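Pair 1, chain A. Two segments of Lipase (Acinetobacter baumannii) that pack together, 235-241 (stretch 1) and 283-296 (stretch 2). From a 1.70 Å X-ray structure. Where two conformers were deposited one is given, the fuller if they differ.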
# COMPACT_ATOMS: atom_id res chain seq x y z
N ALA A 235 0.88 5.91 -17.82
CA ALA A 235 2.11 5.51 -17.11
C ALA A 235 2.47 4.03 -17.38
O ALA A 235 1.57 3.17 -17.37
CB ALA A 235 1.95 5.72 -15.61
N PRO A 236 3.77 3.71 -17.64
CA PRO A 236 4.16 2.29 -17.74
C PRO A 236 3.81 1.62 -16.41
O PRO A 236 4.07 2.20 -15.35
CB PRO A 236 5.67 2.33 -18.01
CG PRO A 236 6.12 3.65 -17.52
CD PRO A 236 4.95 4.60 -17.67
N THR A 237 3.14 0.46 -16.47
CA THR A 237 2.61 -0.17 -15.26
C THR A 237 3.03 -1.63 -15.14
O THR A 237 2.97 -2.40 -16.11
CB THR A 237 1.06 -0.02 -15.25
OG1 THR A 237 0.71 1.37 -15.32
CG2 THR A 237 0.40 -0.65 -14.01
N LEU A 238 3.42 -2.01 -13.92
CA LEU A 238 3.75 -3.36 -13.53
C LEU A 238 2.64 -3.83 -12.60
O LEU A 238 2.26 -3.10 -11.68
CB LEU A 238 5.13 -3.42 -12.85
CG LEU A 238 5.62 -4.81 -12.40
CD1 LEU A 238 5.81 -5.76 -13.60
CD2 LEU A 238 6.91 -4.71 -11.62
N ILE A 239 2.10 -5.02 -12.86
CA ILE A 239 1.03 -5.60 -12.04
C ILE A 239 1.55 -6.87 -11.45
O ILE A 239 2.04 -7.73 -12.18
CB ILE A 239 -0.27 -5.85 -12.88
CG1 ILE A 239 -0.80 -4.56 -13.54
CG2 ILE A 239 -1.38 -6.56 -12.06
CD1 ILE A 239 -1.63 -4.82 -14.82
N LEU A 240 1.39 -7.04 -10.14
CA LEU A 240 1.82 -8.27 -9.47
C LEU A 240 0.71 -8.73 -8.53
O LEU A 240 0.11 -7.91 -7.83
CB LEU A 240 3.16 -8.08 -8.74
CG LEU A 240 3.81 -9.36 -8.19
CD1 LEU A 240 5.32 -9.28 -8.28
CD2 LEU A 240 3.37 -9.62 -6.75
N TRP A 241 0.41 -10.03 -8.54
CA TRP A 241 -0.64 -10.61 -7.72
C TRP A 241 -0.20 -11.87 -7.02
O TRP A 241 0.67 -12.59 -7.52
CB TRP A 241 -1.84 -10.99 -8.62
CG TRP A 241 -3.15 -10.46 -8.14
CD1 TRP A 241 -4.08 -11.11 -7.37
CD2 TRP A 241 -3.65 -9.15 -8.36
NE1 TRP A 241 -5.15 -10.27 -7.11
CE2 TRP A 241 -4.91 -9.06 -7.70
CE3 TRP A 241 -3.16 -8.01 -9.03
CZ2 TRP A 241 -5.69 -7.90 -7.74
CZ3 TRP A 241 -3.94 -6.86 -9.07
CH2 TRP A 241 -5.17 -6.80 -8.40
N LEU A 283 10.84 -12.17 -4.39
CA LEU A 283 10.18 -12.42 -5.69
C LEU A 283 9.57 -11.13 -6.24
O LEU A 283 9.58 -10.92 -7.45
CB LEU A 283 9.13 -13.53 -5.56
CG LEU A 283 9.71 -14.90 -5.07
CD1 LEU A 283 8.65 -15.99 -5.11
CD2 LEU A 283 10.94 -15.34 -5.89
N VAL A 284 9.07 -10.25 -5.36
CA VAL A 284 8.53 -8.94 -5.77
C VAL A 284 9.67 -8.11 -6.36
O VAL A 284 9.55 -7.58 -7.46
CB VAL A 284 7.85 -8.24 -4.56
CG1 VAL A 284 7.61 -6.74 -4.83
CG2 VAL A 284 6.55 -8.96 -4.19
N ILE A 285 10.80 -8.03 -5.64
CA ILE A 285 11.98 -7.26 -6.06
C ILE A 285 12.57 -7.82 -7.35
O ILE A 285 13.01 -7.05 -8.21
CB ILE A 285 13.00 -7.21 -4.89
CG1 ILE A 285 12.51 -6.22 -3.80
CG2 ILE A 285 14.44 -6.93 -5.34
CD1 ILE A 285 12.50 -4.68 -4.26
N GLN A 286 12.54 -9.16 -7.52
CA GLN A 286 13.04 -9.81 -8.74
C GLN A 286 12.34 -9.25 -10.00
O GLN A 286 12.98 -9.14 -11.04
CB GLN A 286 12.84 -11.32 -8.63
CG GLN A 286 13.36 -12.11 -9.83
CD GLN A 286 13.27 -13.57 -9.54
OE1 GLN A 286 12.18 -14.11 -9.33
NE2 GLN A 286 14.42 -14.22 -9.42
N GLN A 287 11.07 -8.84 -9.87
CA GLN A 287 10.31 -8.23 -10.96
C GLN A 287 10.41 -6.69 -10.97
O GLN A 287 10.53 -6.09 -12.04
CB GLN A 287 8.82 -8.61 -10.85
CG GLN A 287 8.57 -10.13 -10.85
CD GLN A 287 9.05 -10.83 -12.11
OE1 GLN A 287 9.02 -10.28 -13.23
NE2 GLN A 287 9.49 -12.07 -11.95
N TYR A 288 10.30 -6.06 -9.80
CA TYR A 288 10.24 -4.59 -9.73
C TYR A 288 11.55 -3.88 -10.12
O TYR A 288 11.48 -2.88 -10.85
CB TYR A 288 9.78 -4.15 -8.33
CG TYR A 288 9.36 -2.70 -8.21
CD1 TYR A 288 8.73 -2.04 -9.27
CD2 TYR A 288 9.48 -2.02 -7.00
CE1 TYR A 288 8.29 -0.72 -9.14
CE2 TYR A 288 9.03 -0.71 -6.85
CZ TYR A 288 8.45 -0.06 -7.93
OH TYR A 288 7.99 1.22 -7.78
N VAL A 289 12.71 -4.37 -9.65
CA VAL A 289 13.99 -3.72 -9.97
C VAL A 289 14.24 -3.70 -11.52
O VAL A 289 14.49 -2.62 -12.05
CB VAL A 289 15.16 -4.32 -9.13
CG1 VAL A 289 16.52 -3.92 -9.69
CG2 VAL A 289 15.03 -3.91 -7.66
N PRO A 290 14.10 -4.81 -12.30
CA PRO A 290 14.28 -4.70 -13.76
C PRO A 290 13.26 -3.76 -14.42
O PRO A 290 13.60 -3.07 -15.38
CB PRO A 290 14.10 -6.14 -14.25
CG PRO A 290 14.37 -6.99 -13.06
CD PRO A 290 13.83 -6.21 -11.91
N PHE A 291 12.02 -3.69 -13.88
CA PHE A 291 10.96 -2.80 -14.37
C PHE A 291 11.41 -1.34 -14.21
O PHE A 291 11.37 -0.58 -15.18
CB PHE A 291 9.63 -3.07 -13.65
CG PHE A 291 8.54 -2.06 -13.97
CD1 PHE A 291 7.87 -2.10 -15.20
CD2 PHE A 291 8.20 -1.06 -13.06
CE1 PHE A 291 6.86 -1.18 -15.49
CE2 PHE A 291 7.20 -0.14 -13.36
CZ PHE A 291 6.53 -0.20 -14.57
N LEU A 292 11.86 -0.96 -13.00
CA LEU A 292 12.34 0.40 -12.71
C LEU A 292 13.53 0.75 -13.60
O LEU A 292 13.57 1.86 -14.15
CB LEU A 292 12.72 0.53 -11.23
CG LEU A 292 11.58 0.49 -10.21
CD1 LEU A 292 12.14 0.38 -8.77
CD2 LEU A 292 10.71 1.76 -10.30
N LEU A 293 14.48 -0.21 -13.81
CA LEU A 293 15.64 0.04 -14.67
C LEU A 293 15.20 0.32 -16.12
O LEU A 293 15.72 1.24 -16.75
CB LEU A 293 16.61 -1.14 -14.62
CG LEU A 293 18.05 -0.86 -15.06
CD1 LEU A 293 18.74 0.12 -14.10
CD2 LEU A 293 18.85 -2.15 -15.12
N LYS A 294 14.21 -0.45 -16.62
CA LYS A 294 13.67 -0.30 -17.97
C LYS A 294 13.00 1.08 -18.14
O LYS A 294 13.24 1.75 -19.15
CB LYS A 294 12.68 -1.43 -18.26
CG LYS A 294 12.28 -1.51 -19.73
CD LYS A 294 11.49 -2.77 -20.05
CE LYS A 294 10.01 -2.55 -19.90
NZ LYS A 294 9.22 -3.55 -20.66
N VAL A 295 12.18 1.50 -17.16
CA VAL A 295 11.49 2.80 -17.20
C VAL A 295 12.53 3.94 -17.19
O VAL A 295 12.40 4.89 -17.95
CB VAL A 295 10.46 2.96 -16.04
CG1 VAL A 295 9.88 4.38 -15.99
CG2 VAL A 295 9.35 1.92 -16.15
N GLU A 296 13.56 3.81 -16.34
CA GLU A 296 14.63 4.80 -16.23
C GLU A 296 15.43 4.94 -17.53
O GLU A 296 15.79 6.07 -17.89
CB GLU A 296 15.57 4.46 -15.07
CG GLU A 296 15.01 4.87 -13.71
CD GLU A 296 14.82 6.36 -13.53
OE1 GLU A 296 15.74 7.13 -13.88
OE2 GLU A 296 13.75 6.76 -13.02

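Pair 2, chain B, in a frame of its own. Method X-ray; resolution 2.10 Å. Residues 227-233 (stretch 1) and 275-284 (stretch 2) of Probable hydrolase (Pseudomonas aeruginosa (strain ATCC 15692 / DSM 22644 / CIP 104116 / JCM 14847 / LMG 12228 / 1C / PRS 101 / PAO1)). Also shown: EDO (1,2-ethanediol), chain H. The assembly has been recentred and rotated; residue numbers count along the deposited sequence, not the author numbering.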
# COMPACT_ATOMS: atom_id res chain seq x y z
N CYS B 227 -13.28 -35.32 -1.05
CA CYS B 227 -12.19 -36.08 -0.48
C CYS B 227 -12.56 -36.71 0.84
O CYS B 227 -13.54 -36.35 1.48
CB CYS B 227 -10.95 -35.19 -0.29
SG CYS B 227 -11.25 -33.86 0.91
N PRO B 228 -11.77 -37.69 1.28
CA PRO B 228 -11.93 -38.23 2.63
C PRO B 228 -11.80 -37.13 3.65
O PRO B 228 -10.96 -36.24 3.52
CB PRO B 228 -10.78 -39.24 2.75
CG PRO B 228 -10.48 -39.65 1.32
CD PRO B 228 -10.74 -38.40 0.50
N VAL B 229 -12.63 -37.20 4.68
CA VAL B 229 -12.69 -36.19 5.73
C VAL B 229 -12.66 -36.90 7.08
O VAL B 229 -13.40 -37.87 7.30
CB VAL B 229 -13.96 -35.33 5.63
CG1 VAL B 229 -14.04 -34.40 6.85
CG2 VAL B 229 -14.01 -34.52 4.36
N SER B 230 -11.79 -36.43 7.98
CA SER B 230 -11.79 -36.83 9.38
C SER B 230 -12.18 -35.65 10.26
O SER B 230 -11.49 -34.62 10.30
CB SER B 230 -10.42 -37.36 9.76
OG SER B 230 -10.42 -37.87 11.10
N LEU B 231 -13.29 -35.78 10.97
CA LEU B 231 -13.79 -34.74 11.85
C LEU B 231 -13.69 -35.12 13.33
O LEU B 231 -14.22 -36.15 13.77
CB LEU B 231 -15.23 -34.40 11.49
CG LEU B 231 -15.92 -33.38 12.39
CD1 LEU B 231 -15.29 -31.98 12.38
CD2 LEU B 231 -17.35 -33.32 11.94
N VAL B 232 -13.05 -34.24 14.11
CA VAL B 232 -12.95 -34.40 15.56
C VAL B 232 -13.95 -33.46 16.22
O VAL B 232 -14.03 -32.27 15.87
CB VAL B 232 -11.53 -34.14 16.07
CG1 VAL B 232 -11.54 -33.93 17.60
CG2 VAL B 232 -10.64 -35.31 15.67
N LEU B 233 -14.70 -34.01 17.17
CA LEU B 233 -15.79 -33.31 17.84
C LEU B 233 -15.49 -33.31 19.32
O LEU B 233 -15.34 -34.38 19.91
CB LEU B 233 -17.12 -34.02 17.58
CG LEU B 233 -17.44 -34.04 16.09
CD1 LEU B 233 -18.42 -35.13 15.76
CD2 LEU B 233 -17.98 -32.67 15.71
N ALA B 275 -4.63 -37.46 21.75
CA ALA B 275 -5.80 -38.16 21.27
C ALA B 275 -6.15 -37.68 19.88
O ALA B 275 -6.43 -38.49 19.01
CB ALA B 275 -6.96 -37.93 22.23
N VAL B 276 -6.13 -36.36 19.65
CA VAL B 276 -6.33 -35.89 18.28
C VAL B 276 -5.26 -36.46 17.37
O VAL B 276 -5.55 -36.94 16.26
CB VAL B 276 -6.37 -34.35 18.24
CG1 VAL B 276 -6.46 -33.91 16.77
CG2 VAL B 276 -7.56 -33.85 19.05
N ALA B 277 -4.01 -36.46 17.82
CA ALA B 277 -2.95 -36.94 16.96
C ALA B 277 -3.16 -38.40 16.56
O ALA B 277 -2.84 -38.80 15.42
CB ALA B 277 -1.61 -36.77 17.68
N ARG B 278 -3.63 -39.23 17.50
CA ARG B 278 -3.82 -40.64 17.17
C ARG B 278 -4.84 -40.77 16.05
O ARG B 278 -4.65 -41.55 15.11
CB ARG B 278 -4.31 -41.43 18.38
CG ARG B 278 -3.22 -41.84 19.34
CD ARG B 278 -3.87 -42.39 20.64
NE ARG B 278 -2.92 -42.60 21.73
CZ ARG B 278 -1.80 -43.32 21.65
NH1 ARG B 278 -1.48 -43.95 20.52
NH2 ARG B 278 -1.01 -43.43 22.71
N VAL B 279 -5.92 -40.02 16.13
CA VAL B 279 -6.99 -40.07 15.11
C VAL B 279 -6.46 -39.64 13.75
O VAL B 279 -6.55 -40.42 12.83
CB VAL B 279 -8.15 -39.15 15.53
CG1 VAL B 279 -9.09 -38.87 14.38
CG2 VAL B 279 -8.90 -39.70 16.72
N PHE B 280 -5.79 -38.49 13.66
CA PHE B 280 -5.27 -37.89 12.40
C PHE B 280 -4.13 -38.73 11.83
O PHE B 280 -4.08 -38.85 10.66
CB PHE B 280 -4.96 -36.41 12.60
CG PHE B 280 -6.18 -35.55 12.72
CD1 PHE B 280 -7.40 -35.99 12.25
CD2 PHE B 280 -6.12 -34.32 13.33
CE1 PHE B 280 -8.53 -35.20 12.38
CE2 PHE B 280 -7.24 -33.53 13.46
CZ PHE B 280 -8.44 -33.97 12.98
N ALA B 281 -3.25 -39.27 12.66
CA ALA B 281 -2.10 -40.08 12.22
C ALA B 281 -2.63 -41.32 11.50
O ALA B 281 -2.09 -41.66 10.49
CB ALA B 281 -1.22 -40.43 13.38
N ALA B 282 -3.66 -41.96 12.01
CA ALA B 282 -4.24 -43.11 11.30
C ALA B 282 -4.97 -42.68 10.04
O ALA B 282 -4.85 -43.33 9.00
CB ALA B 282 -5.18 -43.89 12.22
N PHE B 283 -5.65 -41.55 10.07
CA PHE B 283 -6.39 -41.03 8.90
C PHE B 283 -5.44 -40.71 7.74
O PHE B 283 -5.68 -41.17 6.64
CB PHE B 283 -7.20 -39.81 9.31
CG PHE B 283 -7.89 -39.10 8.18
CD1 PHE B 283 -8.97 -39.67 7.55
CD2 PHE B 283 -7.42 -37.89 7.73
CE1 PHE B 283 -9.60 -39.01 6.51
CE2 PHE B 283 -8.05 -37.23 6.69
CZ PHE B 283 -9.13 -37.80 6.08
N PHE B 284 -4.33 -40.05 8.02
CA PHE B 284 -3.33 -39.60 7.03
C PHE B 284 -2.57 -40.78 6.45
O PHE B 284 -2.06 -40.61 5.38
CB PHE B 284 -2.45 -38.50 7.60
CG PHE B 284 -3.12 -37.15 7.48
CD1 PHE B 284 -3.44 -36.65 6.24
CD2 PHE B 284 -3.47 -36.44 8.60
CE1 PHE B 284 -4.09 -35.44 6.12
CE2 PHE B 284 -4.09 -35.22 8.48
CZ PHE B 284 -4.42 -34.73 7.25
C1 EDO H . -12.88 -40.65 4.87
O1 EDO H . -12.77 -41.91 4.25
C2 EDO H . -14.28 -40.29 5.17
O2 EDO H . -14.80 -39.19 4.51

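In both pairs a strand lies against a helix that runs back almost antiparallel to it, at 174° between N-to-C directions in pair 1 and 171° in pair 2, with axes approaching to 9.8 and 9.5 Å. Fourteen central residues superpose with an RMSD of 0.4 Å. No hydrogen bond crosses either interface, so both rest on packing contacts; the surface buried between the stretches, both sides summed, is 393 Å² in pair 1 and 342 Å² in pair 2.

The closest match in side-chain position is a phenylalanine on the helix. Phe291(A) and Phe283(B) coincide, their side-chain centres 0.2 Å apart, and both have chi1 in t with chi2 near 75°. Each ring offers one face to the strand and its edge to the proline two residues before the strand residue that covers that face: the carbonyl O of Pro236(A) lies at the ring edge, 3.5 Å from CZ of Phe291(A), and O of Pro228(B) is likewise 3.5 Å from CZ of Phe283(B). The matched prolines also lean their own rings on the aromatic, more closely in pair 2, where CB of Pro228(B) is 3.9 Å from CE1 of Phe283(B); in pair 1, CB of Pro236(A) is 4.4 Å from CZ of Phe291(A).

Over the ring face sits the CB of the inward-pointing strand residue two positions on, Leu238(A) in pair 1 and Ser230(B) in pair 2. The CH-pi contact needs nothing beyond this first carbon, so both side chains can make it: CB of Leu238(A) is 3.6 Å from the centroid of the Phe291(A) ring and 2° off its normal, while CB of Ser230(B) is 3.4 Å from that of Phe283(B), 11° off.

Beyond CB the solutions diverge. The leucine reaches the helix through CD2, CD2 of Leu238(A) lying 3.8 Å from CA of Tyr288(A) and 4.0 Å from CD1 of Tyr288(A). The shorter serine is met by an aromatic ring from the helix position that matches Tyr288(A). Phe280(B) starts sideways, but with chi1 in m rather than t its ring end comes nearer the strand; the side-chain centres of the two aromatics differ by 3.3 Å although their CA atoms agree within 0.2 Å. CE1 of Phe280(B) thus comes 3.5 Å from OG of Ser230(B), which lies at the ring edge.

The same ring reaches the last inward strand position, where CZ of Phe280(B) is 3.7 Å from CG2 of Val232(B). The counterpart of Val232(B), Leu240(A), instead places CD1 4.2 Å from CG of Gln287(A). At the helix position of that glutamine pair 2 has Val279(B), whose CG1 touches both strand residues, 3.7 Å from OG of Ser230(B) and 4.1 Å from CG2 of Val232(B).

A matched valine on the helix is common to both pairs: CG2 of Val284(A) is 4.1 Å from CD2 of Leu240(A), and CG2 of Val276(B) is 4.2 Å from CG1 of Val232(B).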